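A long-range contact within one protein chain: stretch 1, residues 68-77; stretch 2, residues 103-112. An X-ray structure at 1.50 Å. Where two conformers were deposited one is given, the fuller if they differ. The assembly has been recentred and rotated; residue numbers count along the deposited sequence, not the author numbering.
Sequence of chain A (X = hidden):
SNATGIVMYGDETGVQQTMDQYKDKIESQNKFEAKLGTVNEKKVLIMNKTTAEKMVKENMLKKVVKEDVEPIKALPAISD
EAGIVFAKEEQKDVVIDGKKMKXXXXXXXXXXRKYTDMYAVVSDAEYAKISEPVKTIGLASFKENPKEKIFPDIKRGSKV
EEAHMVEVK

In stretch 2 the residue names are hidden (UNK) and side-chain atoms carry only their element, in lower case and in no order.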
# COMPACT_ATOMS: atom_id res chain seq x y z
N ASP A 68 -9.52 -13.84 6.08
CA ASP A 68 -9.01 -12.79 6.96
C ASP A 68 -7.59 -12.41 6.53
O ASP A 68 -7.13 -12.83 5.48
CB ASP A 68 -9.01 -13.28 8.40
CG ASP A 68 -9.21 -12.16 9.41
OD1 ASP A 68 -8.62 -11.06 9.26
OD2 ASP A 68 -9.96 -12.39 10.39
N VAL A 69 -6.90 -11.63 7.35
CA VAL A 69 -5.54 -11.19 7.03
C VAL A 69 -4.67 -11.26 8.26
O VAL A 69 -5.16 -11.16 9.39
CB VAL A 69 -5.49 -9.74 6.47
CG1 VAL A 69 -6.01 -9.69 5.04
CG2 VAL A 69 -6.24 -8.76 7.36
N GLU A 70 -3.38 -11.47 8.05
CA GLU A 70 -2.40 -11.54 9.13
C GLU A 70 -1.16 -10.76 8.69
O GLU A 70 -0.59 -11.06 7.65
CB GLU A 70 -2.01 -12.99 9.44
CG GLU A 70 -3.14 -13.87 9.96
CD GLU A 70 -2.70 -15.29 10.27
OE1 GLU A 70 -1.47 -15.55 10.32
OE2 GLU A 70 -3.58 -16.15 10.49
N PRO A 71 -0.75 -9.75 9.48
CA PRO A 71 0.43 -8.97 9.12
C PRO A 71 1.69 -9.79 9.06
O PRO A 71 1.94 -10.63 9.96
CB PRO A 71 0.55 -7.95 10.25
CG PRO A 71 -0.81 -7.86 10.83
CD PRO A 71 -1.42 -9.22 10.67
N ILE A 72 2.46 -9.55 8.00
CA ILE A 72 3.75 -10.18 7.88
C ILE A 72 4.64 -9.49 8.90
O ILE A 72 4.45 -8.32 9.23
CB ILE A 72 4.32 -10.18 6.44
CG1 ILE A 72 4.70 -8.78 5.93
CG2 ILE A 72 3.35 -10.89 5.52
CD1 ILE A 72 5.34 -8.81 4.55
N LYS A 73 5.61 -10.25 9.41
CA LYS A 73 6.50 -9.78 10.46
C LYS A 73 7.87 -9.39 9.95
O LYS A 73 8.63 -8.72 10.64
CB LYS A 73 6.59 -10.84 11.56
CG LYS A 73 5.24 -11.11 12.21
CD LYS A 73 4.63 -9.79 12.69
CE LYS A 73 3.26 -9.94 13.33
NZ LYS A 73 2.73 -8.60 13.70
N ALA A 74 8.18 -9.81 8.73
CA ALA A 74 9.45 -9.47 8.12
C ALA A 74 9.21 -9.31 6.65
O ALA A 74 8.32 -9.93 6.08
CB ALA A 74 10.46 -10.58 8.35
N LEU A 75 9.98 -8.44 6.03
CA LEU A 75 9.88 -8.28 4.61
C LEU A 75 10.82 -9.30 4.01
O LEU A 75 11.96 -9.43 4.48
CB LEU A 75 10.36 -6.89 4.20
CG LEU A 75 10.19 -6.55 2.74
CD1 LEU A 75 8.72 -6.39 2.39
CD2 LEU A 75 10.96 -5.27 2.47
N PRO A 76 10.38 -10.03 2.98
CA PRO A 76 11.33 -10.95 2.35
C PRO A 76 12.55 -10.23 1.81
O PRO A 76 12.49 -9.03 1.49
CB PRO A 76 10.54 -11.51 1.17
CG PRO A 76 9.12 -11.41 1.60
CD PRO A 76 9.04 -10.14 2.37
N ALA A 77 13.65 -10.95 1.67
CA ALA A 77 14.87 -10.39 1.13
C ALA A 77 14.63 -9.73 -0.22
O ALA A 77 13.92 -10.28 -1.10
CB ALA A 77 15.93 -11.47 0.99
N UNK A 103 7.99 -14.16 -7.10
CA UNK A 103 6.70 -14.23 -6.40
C UNK A 103 6.88 -14.54 -4.91
O UNK A 103 7.54 -15.54 -4.56
c UNK A 103 1.86 -15.39 -5.34
c UNK A 103 5.79 -15.29 -7.02
c UNK A 103 3.98 -16.43 -5.67
c UNK A 103 2.71 -16.46 -5.13
c UNK A 103 4.42 -15.33 -6.42
c UNK A 103 2.27 -14.30 -6.08
c UNK A 103 3.53 -14.28 -6.61
o UNK A 103 0.57 -15.42 -4.80
N UNK A 104 6.24 -13.74 -4.05
CA UNK A 104 6.32 -13.93 -2.60
C UNK A 104 4.96 -14.08 -1.90
O UNK A 104 4.86 -13.86 -0.72
o UNK A 104 8.82 -14.75 -0.77
c UNK A 104 7.15 -12.83 -1.95
o UNK A 104 10.61 -14.09 -1.84
c UNK A 104 8.63 -12.89 -2.30
c UNK A 104 9.40 -13.99 -1.58
N UNK A 105 3.92 -14.46 -2.64
CA UNK A 105 2.66 -14.76 -1.99
C UNK A 105 1.58 -13.72 -2.10
O UNK A 105 1.75 -12.66 -2.72
N UNK A 106 0.44 -14.06 -1.51
CA UNK A 106 -0.73 -13.22 -1.54
C UNK A 106 -0.76 -12.33 -0.31
O UNK A 106 -1.37 -12.66 0.73
c UNK A 106 -2.00 -14.06 -1.63
c UNK A 106 -3.22 -13.23 -1.88
n UNK A 106 -4.40 -13.85 -1.81
o UNK A 106 -3.12 -12.02 -2.15
N UNK A 107 -0.10 -11.19 -0.44
CA UNK A 107 -0.00 -10.17 0.60
C UNK A 107 -0.60 -8.88 0.04
O UNK A 107 -0.42 -8.57 -1.13
c UNK A 107 1.46 -9.95 1.00
c UNK A 107 2.08 -11.21 1.56
c UNK A 107 1.60 -8.78 1.98
N UNK A 108 -1.37 -8.19 0.87
CA UNK A 108 -2.03 -6.96 0.48
C UNK A 108 -1.67 -5.84 1.45
O UNK A 108 -1.10 -6.07 2.49
c UNK A 108 -3.59 -7.14 0.44
c UNK A 108 -4.01 -8.19 -0.60
c UNK A 108 -4.14 -7.51 1.81
N UNK A 109 -1.97 -4.61 1.06
CA UNK A 109 -1.85 -3.48 1.98
C UNK A 109 -3.20 -3.36 2.71
O UNK A 109 -4.28 -3.34 2.09
c UNK A 109 0.26 -1.11 -0.24
c UNK A 109 -0.09 -2.23 0.72
c UNK A 109 -1.54 -2.17 1.26
c UNK A 109 -1.69 -0.98 2.21
N UNK A 110 -3.16 -3.28 4.03
CA UNK A 110 -4.40 -3.20 4.78
C UNK A 110 -5.14 -4.52 4.80
O UNK A 110 -4.53 -5.60 4.76
N UNK A 111 -6.46 -4.45 4.83
CA UNK A 111 -7.26 -5.65 5.05
C UNK A 111 -7.95 -6.25 3.84
O UNK A 111 -8.61 -7.30 3.93
c UNK A 111 -8.28 -5.38 6.17
o UNK A 111 -6.39 -4.94 7.63
c UNK A 111 -7.62 -5.04 7.52
o UNK A 111 -8.35 -4.85 8.52
N UNK A 112 -7.70 -5.64 2.69
CA UNK A 112 -8.29 -6.08 1.44
C UNK A 112 -7.42 -5.54 0.31
O UNK A 112 -6.71 -4.54 0.48
c UNK A 112 -9.69 -5.51 1.32
O HOH W 1 12.88 -12.92 -1.28

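Position 103 carries one carbon followed by a six-carbon ring bearing a single oxygen. The side chain is out of reach of stretch 1, and its oxygen is hydrogen-bonded elsewhere in the structure. A phenol ring identifies Tyr103.

Position 104 has an unbranched run of three carbons, the third holding two oxygens and lying 3.9 Å from CB of Pro76. A carboxylate on a two-carbon spacer is Glu104. The folded chain (chi1 and chi2 both m) rests on the proline ring. One water oxygen lies within hydrogen-bonding reach of both stretches, 2.6 Å from OE2 of Glu104 and 2.8 Å from the backbone O of Ala77.

Position 105 has no side-chain atoms and is Gly105. With phi 104° and psi 179°, a CB would be jammed against the carbonyl O of the preceding residue, so the backbone alone calls for glycine.

Two carbons, the second carrying one oxygen and one nitrogen, without reaching stretch 1, make position 106 an amide, Asn106. Its OD1 is hydrogen-bonded to a residue just outside the stretches, so the amide is used locally.

Position 107 shows one carbon forked into two more, one of the end carbons meeting CG2 of Ile72: Val107. Its CG2 packs 4.2 Å from CG2 of Ile72; a beta-branched, wholly apolar side chain suits both the strand and this buried setting.

The same three-carbon fork recurs at position 108, one end carbon approaching CG1 of Val69, giving Val108. Although its CA-to-CB bond points sideways, CG2 of Val108 comes within 4.3 Å of CG1 of Val69, a compact apolar fit for a buried strand residue.

Position 109 has four carbons, forked at the first with one arm two carbons long: Ile109. It is buried but out of reach of stretch 1, so its apolar bulk serves other packing.

Position 110 again lacks a side chain; its backbone O lies 4.4 Å from CG1 of Val69. This is Gly110, whose positive phi of 73° favours glycine.

At position 111 two carbons end in two oxygens, one of them near CG2 of Val69: the short carboxylate of Asp111. OD1 of Asp111 sits 3.8 Å from CG2 of Val69; both carboxylate oxygens are hydrogen-bonded elsewhere, so neither goes unsatisfied beside a methyl.

A single carbon at position 112, directed away from stretch 1, marks Ala112.

No direct hydrogen bond joins the stretches. Val69 is the main anchor, touching Val108, Gly110 and Asp111, with its CG1 3.7 Å from the backbone O of Asp111. Ile72 against Val107 adds a second apolar patch, and Pro76 against Glu104 a third contact, together burying a modest 274 Å².

Stretch 2 103-112: YEGNVVIGDA
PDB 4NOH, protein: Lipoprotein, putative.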